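Local coordinates for Rio2 kinase (Chaetomium thermophilum, PDB 4GYI), which binds ADP and magnesium at a phosphoaspartate-bearing active site, probably acts as an atypical serine/threonine kinase, and has an ATPase-dependent role in maturation of the pre-40S ribosomal subunit, at residues L87-G100 and M112-L124. Residues are numbered along the deposited sequence; the frame is centred on the assembly and turned at random.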
ATOM      1  N   LEU A  87      -8.844   2.138 -10.889  1.00 28.60           N
ATOM      2  CA  LEU A  87      -9.560   0.930 -11.298  1.00 35.44           C
ATOM      3  C   LEU A  87      -9.674   0.824 -12.814  1.00 41.38           C
ATOM      4  O   LEU A  87      -9.516  -0.251 -13.386  1.00 44.11           O
ATOM      5  CB  LEU A  87     -10.960   0.889 -10.689  1.00 36.54           C
ATOM      6  CG  LEU A  87     -11.089   0.319  -9.279  1.00 54.91           C
ATOM      7  CD1 LEU A  87     -12.496   0.542  -8.752  1.00 52.32           C
ATOM      8  CD2 LEU A  87     -10.742  -1.164  -9.289  1.00 59.89           C
ATOM      9  N   HIS A  88      -9.956   1.953 -13.452  1.00 44.73           N
ATOM     10  CA  HIS A  88     -10.089   2.022 -14.899  1.00 44.69           C
ATOM     11  C   HIS A  88      -8.797   1.573 -15.579  1.00 46.00           C
ATOM     12  O   HIS A  88      -8.806   0.808 -16.552  1.00 45.71           O
ATOM     13  CB  HIS A  88     -10.423   3.455 -15.300  1.00 50.63           C
ATOM     14  CG  HIS A  88     -10.946   3.581 -16.692  1.00 51.99           C
ATOM     15  ND1 HIS A  88     -12.162   3.058 -17.078  1.00 57.62           N
ATOM     16  CD2 HIS A  88     -10.415   4.159 -17.792  1.00 43.07           C
ATOM     17  CE1 HIS A  88     -12.360   3.314 -18.357  1.00 57.28           C
ATOM     18  NE2 HIS A  88     -11.317   3.982 -18.814  1.00 59.26           N
ATOM     19  N   THR A  89      -7.679   2.046 -15.046  1.00 41.26           N
ATOM     20  CA  THR A  89      -6.377   1.669 -15.561  1.00 37.72           C
ATOM     21  C   THR A  89      -6.146   0.169 -15.375  1.00 45.28           C
ATOM     22  O   THR A  89      -5.681  -0.505 -16.295  1.00 44.02           O
ATOM     23  CB  THR A  89      -5.265   2.488 -14.883  1.00 35.33           C
ATOM     24  OG1 THR A  89      -5.427   3.861 -15.235  1.00 34.99           O
ATOM     25  CG2 THR A  89      -3.880   2.026 -15.314  1.00 30.01           C
ATOM     26  N   HIS A  90      -6.484  -0.358 -14.200  1.00 34.46           N
ATOM     27  CA  HIS A  90      -6.336  -1.798 -13.974  1.00 36.71           C
ATOM     28  C   HIS A  90      -7.254  -2.608 -14.904  1.00 39.76           C
ATOM     29  O   HIS A  90      -6.872  -3.668 -15.386  1.00 35.25           O
ATOM     30  CB  HIS A  90      -6.631  -2.175 -12.524  1.00 29.58           C
ATOM     31  CG  HIS A  90      -5.633  -1.655 -11.540  1.00 35.71           C
ATOM     32  ND1 HIS A  90      -4.279  -1.880 -11.662  1.00 39.08           N
ATOM     33  CD2 HIS A  90      -5.796  -0.940 -10.400  1.00 29.82           C
ATOM     34  CE1 HIS A  90      -3.649  -1.315 -10.647  1.00 40.22           C
ATOM     35  NE2 HIS A  90      -4.545  -0.736  -9.866  1.00 34.28           N
ATOM     36  N   ALA A  91      -8.465  -2.110 -15.133  1.00 31.41           N
ATOM     37  CA  ALA A  91      -9.399  -2.759 -16.042  1.00 41.75           C
ATOM     38  C   ALA A  91      -8.854  -2.755 -17.460  1.00 48.68           C
ATOM     39  O   ALA A  91      -8.877  -3.787 -18.145  1.00 46.75           O
ATOM     40  CB  ALA A  91     -10.746  -2.055 -16.009  1.00 40.15           C
ATOM     41  N   ALA A  92      -8.372  -1.587 -17.898  1.00 45.40           N
ATOM     42  CA  ALA A  92      -7.965  -1.393 -19.291  1.00 42.74           C
ATOM     43  C   ALA A  92      -6.752  -2.237 -19.629  1.00 50.50           C
ATOM     44  O   ALA A  92      -6.633  -2.737 -20.747  1.00 52.79           O
ATOM     45  CB  ALA A  92      -7.684   0.068 -19.568  1.00 42.60           C
ATOM     46  N   ARG A  93      -5.865  -2.407 -18.649  1.00 39.82           N
ATOM     47  CA  ARG A  93      -4.681  -3.247 -18.808  1.00 42.92           C
ATOM     48  C   ARG A  93      -5.017  -4.703 -18.541  1.00 45.79           C
ATOM     49  O   ARG A  93      -4.144  -5.560 -18.630  1.00 43.85           O
ATOM     50  CB  ARG A  93      -3.556  -2.803 -17.859  1.00 40.20           C
ATOM     51  CG  ARG A  93      -3.150  -1.341 -17.993  1.00 46.68           C
ATOM     52  CD  ARG A  93      -1.728  -1.093 -17.472  1.00 58.04           C
ATOM     53  NE  ARG A  93      -1.430   0.334 -17.347  1.00 73.87           N
ATOM     54  CZ  ARG A  93      -1.057   1.118 -18.358  1.00 86.06           C
ATOM     55  NH1 ARG A  93      -0.933   0.617 -19.583  1.00 89.40           N
ATOM     56  NH2 ARG A  93      -0.809   2.408 -18.149  1.00 84.94           N
ATOM     57  N   LYS A  94      -6.278  -4.954 -18.183  1.00 48.38           N
ATOM     58  CA  LYS A  94      -6.836  -6.298 -17.986  1.00 47.37           C
ATOM     59  C   LYS A  94      -6.289  -7.032 -16.765  1.00 56.36           C
ATOM     60  O   LYS A  94      -6.210  -8.265 -16.733  1.00 51.13           O
ATOM     61  CB  LYS A  94      -6.721  -7.147 -19.258  1.00 56.75           C
ATOM     62  CG  LYS A  94      -7.448  -6.539 -20.452  1.00 64.57           C
ATOM     63  CD  LYS A  94      -7.456  -7.487 -21.640  1.00 74.81           C
ATOM     64  CE  LYS A  94      -7.859  -6.781 -22.939  1.00 80.87           C
ATOM     65  NZ  LYS A  94      -9.300  -6.393 -22.997  1.00 82.76           N
ATOM     66  N   ASP A  95      -5.938  -6.262 -15.744  1.00 56.61           N
ATOM     67  CA  ASP A  95      -5.483  -6.838 -14.493  1.00 42.51           C
ATOM     68  C   ASP A  95      -6.668  -7.079 -13.565  1.00 44.87           C
ATOM     69  O   ASP A  95      -6.648  -7.993 -12.740  1.00 42.26           O
ATOM     70  CB  ASP A  95      -4.408  -5.953 -13.852  1.00 37.13           C
ATOM     71  CG  ASP A  95      -3.098  -5.970 -14.648  1.00 46.98           C
ATOM     72  OD1 ASP A  95      -2.631  -7.079 -15.006  1.00 44.04           O
ATOM     73  OD2 ASP A  95      -2.553  -4.885 -14.942  1.00 43.87           O
ATOM     74  N   VAL A  96      -7.711  -6.272 -13.731  1.00 40.36           N
ATOM     75  CA  VAL A  96      -8.902  -6.396 -12.906  1.00 38.33           C
ATOM     76  C   VAL A  96     -10.143  -6.471 -13.777  1.00 45.69           C
ATOM     77  O   VAL A  96     -10.345  -5.618 -14.635  1.00 45.37           O
ATOM     78  CB  VAL A  96      -9.048  -5.198 -11.963  1.00 37.00           C
ATOM     79  CG1 VAL A  96     -10.421  -5.214 -11.311  1.00 41.99           C
ATOM     80  CG2 VAL A  96      -7.944  -5.210 -10.913  1.00 27.55           C
ATOM     81  N   TYR A  97     -10.971  -7.487 -13.561  1.00 46.13           N
ATOM     82  CA  TYR A  97     -12.209  -7.622 -14.324  1.00 46.55           C
ATOM     83  C   TYR A  97     -13.428  -7.286 -13.470  1.00 48.39           C
ATOM     84  O   TYR A  97     -14.367  -6.638 -13.939  1.00 42.30           O
ATOM     85  CB  TYR A  97     -12.331  -9.031 -14.912  1.00 44.79           C
ATOM     86  CG  TYR A  97     -13.561  -9.231 -15.758  1.00 60.16           C
ATOM     87  CD1 TYR A  97     -13.696  -8.588 -16.979  1.00 74.00           C
ATOM     88  CD2 TYR A  97     -14.589 -10.068 -15.340  1.00 66.24           C
ATOM     89  CE1 TYR A  97     -14.830  -8.766 -17.764  1.00 85.04           C
ATOM     90  CE2 TYR A  97     -15.724 -10.256 -16.115  1.00 75.95           C
ATOM     91  CZ  TYR A  97     -15.839  -9.602 -17.327  1.00 83.66           C
ATOM     92  OH  TYR A  97     -16.961  -9.778 -18.104  1.00 87.57           O
ATOM     93  N   SER A  98     -13.398  -7.732 -12.214  1.00 43.25           N
ATOM     94  CA  SER A  98     -14.471  -7.484 -11.264  1.00 35.52           C
ATOM     95  C   SER A  98     -13.895  -7.207  -9.885  1.00 41.87           C
ATOM     96  O   SER A  98     -12.756  -7.584  -9.577  1.00 34.27           O
ATOM     97  CB  SER A  98     -15.389  -8.692 -11.166  1.00 36.63           C
ATOM     98  OG  SER A  98     -14.631  -9.828 -10.811  1.00 49.32           O
ATOM     99  N   VAL A  99     -14.702  -6.543  -9.067  1.00 33.54           N
ATOM    100  CA  VAL A  99     -14.330  -6.180  -7.721  1.00 42.46           C
ATOM    101  C   VAL A  99     -15.237  -6.922  -6.752  1.00 45.23           C
ATOM    102  O   VAL A  99     -16.450  -7.028  -6.971  1.00 41.76           O
ATOM    103  CB  VAL A  99     -14.468  -4.670  -7.520  1.00 45.73           C
ATOM    104  CG1 VAL A  99     -14.092  -4.286  -6.097  1.00 50.16           C
ATOM    105  CG2 VAL A  99     -13.592  -3.951  -8.512  1.00 37.31           C
ATOM    106  N   GLY A 100     -14.638  -7.455  -5.694  1.00 33.81           N
ATOM    107  CA  GLY A 100     -15.380  -8.230  -4.711  1.00 33.21           C
ATOM    108  C   GLY A 100     -16.270  -7.371  -3.837  1.00 40.41           C
ATOM    109  O   GLY A 100     -16.032  -6.179  -3.687  1.00 49.45           O
ATOM    110  N   MET A 112      -9.136  -4.743  -0.965  1.00 32.83           N
ATOM    111  CA  MET A 112     -10.274  -5.248  -1.730  1.00 35.47           C
ATOM    112  C   MET A 112      -9.864  -6.548  -2.376  1.00 31.63           C
ATOM    113  O   MET A 112      -8.701  -6.752  -2.671  1.00 32.31           O
ATOM    114  CB  MET A 112     -10.658  -4.262  -2.844  1.00 26.88           C
ATOM    115  CG  MET A 112     -11.189  -2.919  -2.348  1.00 41.23           C
ATOM    116  SD  MET A 112     -12.657  -2.407  -3.247  1.00113.74           S
ATOM    117  CE  MET A 112     -11.931  -1.700  -4.717  1.00 78.86           C
ATOM    118  N   ILE A 113     -10.816  -7.429  -2.616  1.00 41.37           N
ATOM    119  CA  ILE A 113     -10.515  -8.606  -3.400  1.00 31.00           C
ATOM    120  C   ILE A 113     -11.011  -8.309  -4.774  1.00 33.48           C
ATOM    121  O   ILE A 113     -12.115  -7.798  -4.932  1.00 26.77           O
ATOM    122  CB  ILE A 113     -11.208  -9.846  -2.856  1.00 32.80           C
ATOM    123  CG1 ILE A 113     -10.647 -10.175  -1.474  1.00 51.09           C
ATOM    124  CG2 ILE A 113     -10.954 -11.030  -3.761  1.00 24.20           C
ATOM    125  CD1 ILE A 113     -11.355  -9.484  -0.340  1.00 66.56           C
ATOM    126  N   VAL A 114     -10.180  -8.573  -5.776  1.00 29.98           N
ATOM    127  CA  VAL A 114     -10.633  -8.443  -7.143  1.00 30.74           C
ATOM    128  C   VAL A 114     -10.425  -9.756  -7.880  1.00 34.04           C
ATOM    129  O   VAL A 114      -9.739 -10.657  -7.383  1.00 32.63           O
ATOM    130  CB  VAL A 114      -9.889  -7.333  -7.864  1.00 32.28           C
ATOM    131  CG1 VAL A 114     -10.054  -6.037  -7.110  1.00 35.66           C
ATOM    132  CG2 VAL A 114      -8.438  -7.702  -7.985  1.00 27.87           C
ATOM    133  N   ALA A 115     -11.036  -9.869  -9.056  1.00 31.43           N
ATOM    134  CA  ALA A 115     -10.842 -11.031  -9.916  1.00 33.32           C
ATOM    135  C   ALA A 115     -10.536 -10.596 -11.346  1.00 36.84           C
ATOM    136  O   ALA A 115     -11.046  -9.584 -11.820  1.00 40.10           O
ATOM    137  CB  ALA A 115     -12.062 -11.887  -9.891  1.00 35.12           C
ATOM    138  N   ASP A 116      -9.708 -11.358 -12.044  1.00 35.29           N
ATOM    139  CA  ASP A 116      -9.494 -11.073 -13.462  1.00 41.42           C
ATOM    140  C   ASP A 116     -10.470 -11.852 -14.353  1.00 47.26           C
ATOM    141  O   ASP A 116     -11.338 -12.567 -13.855  1.00 44.28           O
ATOM    142  CB  ASP A 116      -8.027 -11.292 -13.892  1.00 40.71           C
ATOM    143  CG  ASP A 116      -7.568 -12.746 -13.768  1.00 47.46           C
ATOM    144  OD1 ASP A 116      -8.416 -13.668 -13.712  1.00 55.90           O
ATOM    145  OD2 ASP A 116      -6.333 -12.969 -13.750  1.00 46.57           O
ATOM    146  N   GLU A 117     -10.302 -11.711 -15.665  1.00 54.09           N
ATOM    147  CA  GLU A 117     -11.203 -12.303 -16.651  1.00 52.40           C
ATOM    148  C   GLU A 117     -11.245 -13.823 -16.566  1.00 53.94           C
ATOM    149  O   GLU A 117     -12.278 -14.441 -16.820  1.00 53.50           O
ATOM    150  CB  GLU A 117     -10.803 -11.869 -18.064  1.00 51.22           C
ATOM    151  CG  GLU A 117     -11.710 -12.445 -19.145  1.00 75.71           C
ATOM    152  CD  GLU A 117     -11.600 -11.719 -20.472  1.00 84.88           C
ATOM    153  OE1 GLU A 117     -12.625 -11.652 -21.181  1.00 89.83           O
ATOM    154  OE2 GLU A 117     -10.499 -11.226 -20.806  1.00 83.81           O
ATOM    155  N   LYS A 118     -10.116 -14.415 -16.191  1.00 55.47           N
ATOM    156  CA  LYS A 118     -10.024 -15.858 -16.016  1.00 55.05           C
ATOM    157  C   LYS A 118     -10.678 -16.342 -14.713  1.00 56.72           C
ATOM    158  O   LYS A 118     -10.845 -17.544 -14.505  1.00 58.85           O
ATOM    159  CB  LYS A 118      -8.561 -16.313 -16.084  1.00 58.67           C
ATOM    160  CG  LYS A 118      -8.031 -16.551 -17.506  1.00 71.78           C
ATOM    161  CD  LYS A 118      -7.979 -15.275 -18.336  1.00 79.28           C
ATOM    162  CE  LYS A 118      -8.486 -15.506 -19.762  1.00 87.93           C
ATOM    163  NZ  LYS A 118      -7.644 -16.463 -20.545  1.00 90.88           N
ATOM    164  N   GLY A 119     -11.050 -15.410 -13.839  1.00 54.16           N
ATOM    165  CA  GLY A 119     -11.719 -15.762 -12.600  1.00 51.51           C
ATOM    166  C   GLY A 119     -10.768 -15.985 -11.436  1.00 54.00           C
ATOM    167  O   GLY A 119     -11.155 -16.506 -10.390  1.00 54.71           O
ATOM    168  N   LYS A 120      -9.514 -15.589 -11.620  1.00 46.96           N
ATOM    169  CA  LYS A 120      -8.523 -15.713 -10.570  1.00 41.91           C
ATOM    170  C   LYS A 120      -8.625 -14.532  -9.583  1.00 34.86           C
ATOM    171  O   LYS A 120      -8.673 -13.376  -9.990  1.00 34.13           O
ATOM    172  CB  LYS A 120      -7.127 -15.790 -11.183  1.00 46.94           C
ATOM    173  CG  LYS A 120      -6.018 -15.968 -10.171  1.00 58.07           C
ATOM    174  CD  LYS A 120      -4.667 -15.970 -10.849  1.00 78.61           C
ATOM    175  CE  LYS A 120      -3.538 -15.819  -9.835  1.00 86.21           C
ATOM    176  NZ  LYS A 120      -2.280 -15.342 -10.489  1.00 87.85           N
ATOM    177  N   GLN A 121      -8.681 -14.826  -8.292  1.00 34.48           N
ATOM    178  CA  GLN A 121      -8.787 -13.765  -7.286  1.00 33.09           C
ATOM    179  C   GLN A 121      -7.428 -13.186  -6.924  1.00 31.68           C
ATOM    180  O   GLN A 121      -6.446 -13.914  -6.759  1.00 28.89           O
ATOM    181  CB  GLN A 121      -9.509 -14.251  -6.026  1.00 29.85           C
ATOM    182  CG  GLN A 121     -10.897 -14.824  -6.303  1.00 27.38           C
ATOM    183  CD  GLN A 121     -11.556 -15.373  -5.055  1.00 33.43           C
ATOM    184  OE1 GLN A 121     -11.009 -15.289  -3.952  1.00 29.69           O
ATOM    185  NE2 GLN A 121     -12.740 -15.930  -5.219  1.00 30.72           N
ATOM    186  N   LYS A 122      -7.381 -11.866  -6.816  1.00 29.50           N
ATOM    187  CA  LYS A 122      -6.177 -11.157  -6.410  1.00 29.28           C
ATOM    188  C   LYS A 122      -6.564 -10.062  -5.419  1.00 33.29           C
ATOM    189  O   LYS A 122      -7.752  -9.779  -5.233  1.00 30.82           O
ATOM    190  CB  LYS A 122      -5.512 -10.516  -7.630  1.00 27.73           C
ATOM    191  CG  LYS A 122      -5.342 -11.457  -8.806  1.00 42.02           C
ATOM    192  CD  LYS A 122      -5.295 -10.674 -10.094  1.00 45.29           C
ATOM    193  CE  LYS A 122      -5.333 -11.593 -11.291  1.00 53.80           C
ATOM    194  NZ  LYS A 122      -4.037 -12.296 -11.534  1.00 63.34           N
ATOM    195  N   VAL A 123      -5.565  -9.440  -4.790  1.00 25.55           N
ATOM    196  CA  VAL A 123      -5.824  -8.360  -3.844  1.00 20.72           C
ATOM    197  C   VAL A 123      -5.533  -7.003  -4.454  1.00 26.75           C
ATOM    198  O   VAL A 123      -4.527  -6.822  -5.130  1.00 27.48           O
ATOM    199  CB  VAL A 123      -4.980  -8.537  -2.555  1.00 27.40           C
ATOM    200  CG1 VAL A 123      -4.866  -7.231  -1.771  1.00 25.51           C
ATOM    201  CG2 VAL A 123      -5.577  -9.628  -1.691  1.00 23.58           C
ATOM    202  N   LEU A 124      -6.442  -6.059  -4.241  1.00 30.64           N
ATOM    203  CA  LEU A 124      -6.192  -4.679  -4.598  1.00 29.48           C
ATOM    204  C   LEU A 124      -5.968  -3.894  -3.307  1.00 27.38           C
ATOM    205  O   LEU A 124      -6.829  -3.873  -2.429  1.00 25.41           O
ATOM    206  CB  LEU A 124      -7.381  -4.098  -5.360  1.00 26.56           C
ATOM    207  CG  LEU A 124      -7.296  -2.594  -5.646  1.00 35.45           C
ATOM    208  CD1 LEU A 124      -6.221  -2.310  -6.683  1.00 34.39           C
ATOM    209  CD2 LEU A 124      -8.629  -2.060  -6.112  1.00 42.78           C
TER
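The Y97 ring meets the backbone of D116 and E117 obliquely: CG lies 4.0 Å from E117 CA. With CG anti to the backbone N (chi1 -178°), the far end of the ring leads away from 112-124. The other ring, H90, is met obliquely by the CD1 branch of L124, 3.9 Å from H90 NE2, while that nitrogen is hydrogen-bonded to T187 of strand 187-191. The second L124 branch, CD2, touches L87 CD2, so one leucine bridges two residues of helix 79-92.

Next to Y97, strands 98-105 and 109-115 begin their antiparallel pairing with a classic beta bulge. A115 O accepts from both Y97 N (2.7 Å, in the carbonyl plane) and S98 N (3.0 Å, tilted 18° from it); A115 N returns a bond to S98 O. G100 N to I113 O extends the ladder past the non-hydrogen-bonded pair V99 and V114. V96 crosses V114 at about a right angle, CG2 to CG2 3.9 Å, and V99 CG1 meets the bent end of M112 at CE (3.6 Å).

At the start of the D116-G119 turn, D116 OD1 accepts K120 N from above the carboxylate plane, and OD2 forms a salt bridge with K122 NZ of strand 121-127 (3.3 Å), which should restrain the carboxylate's rotation. Backbone bonds thus fix the strand register, while L124, packed on L87 and the H90 ring, joins helix 79-92 of the N-terminal winged-helix region to the kinase N-lobe sheet, whose V123 touches ADP.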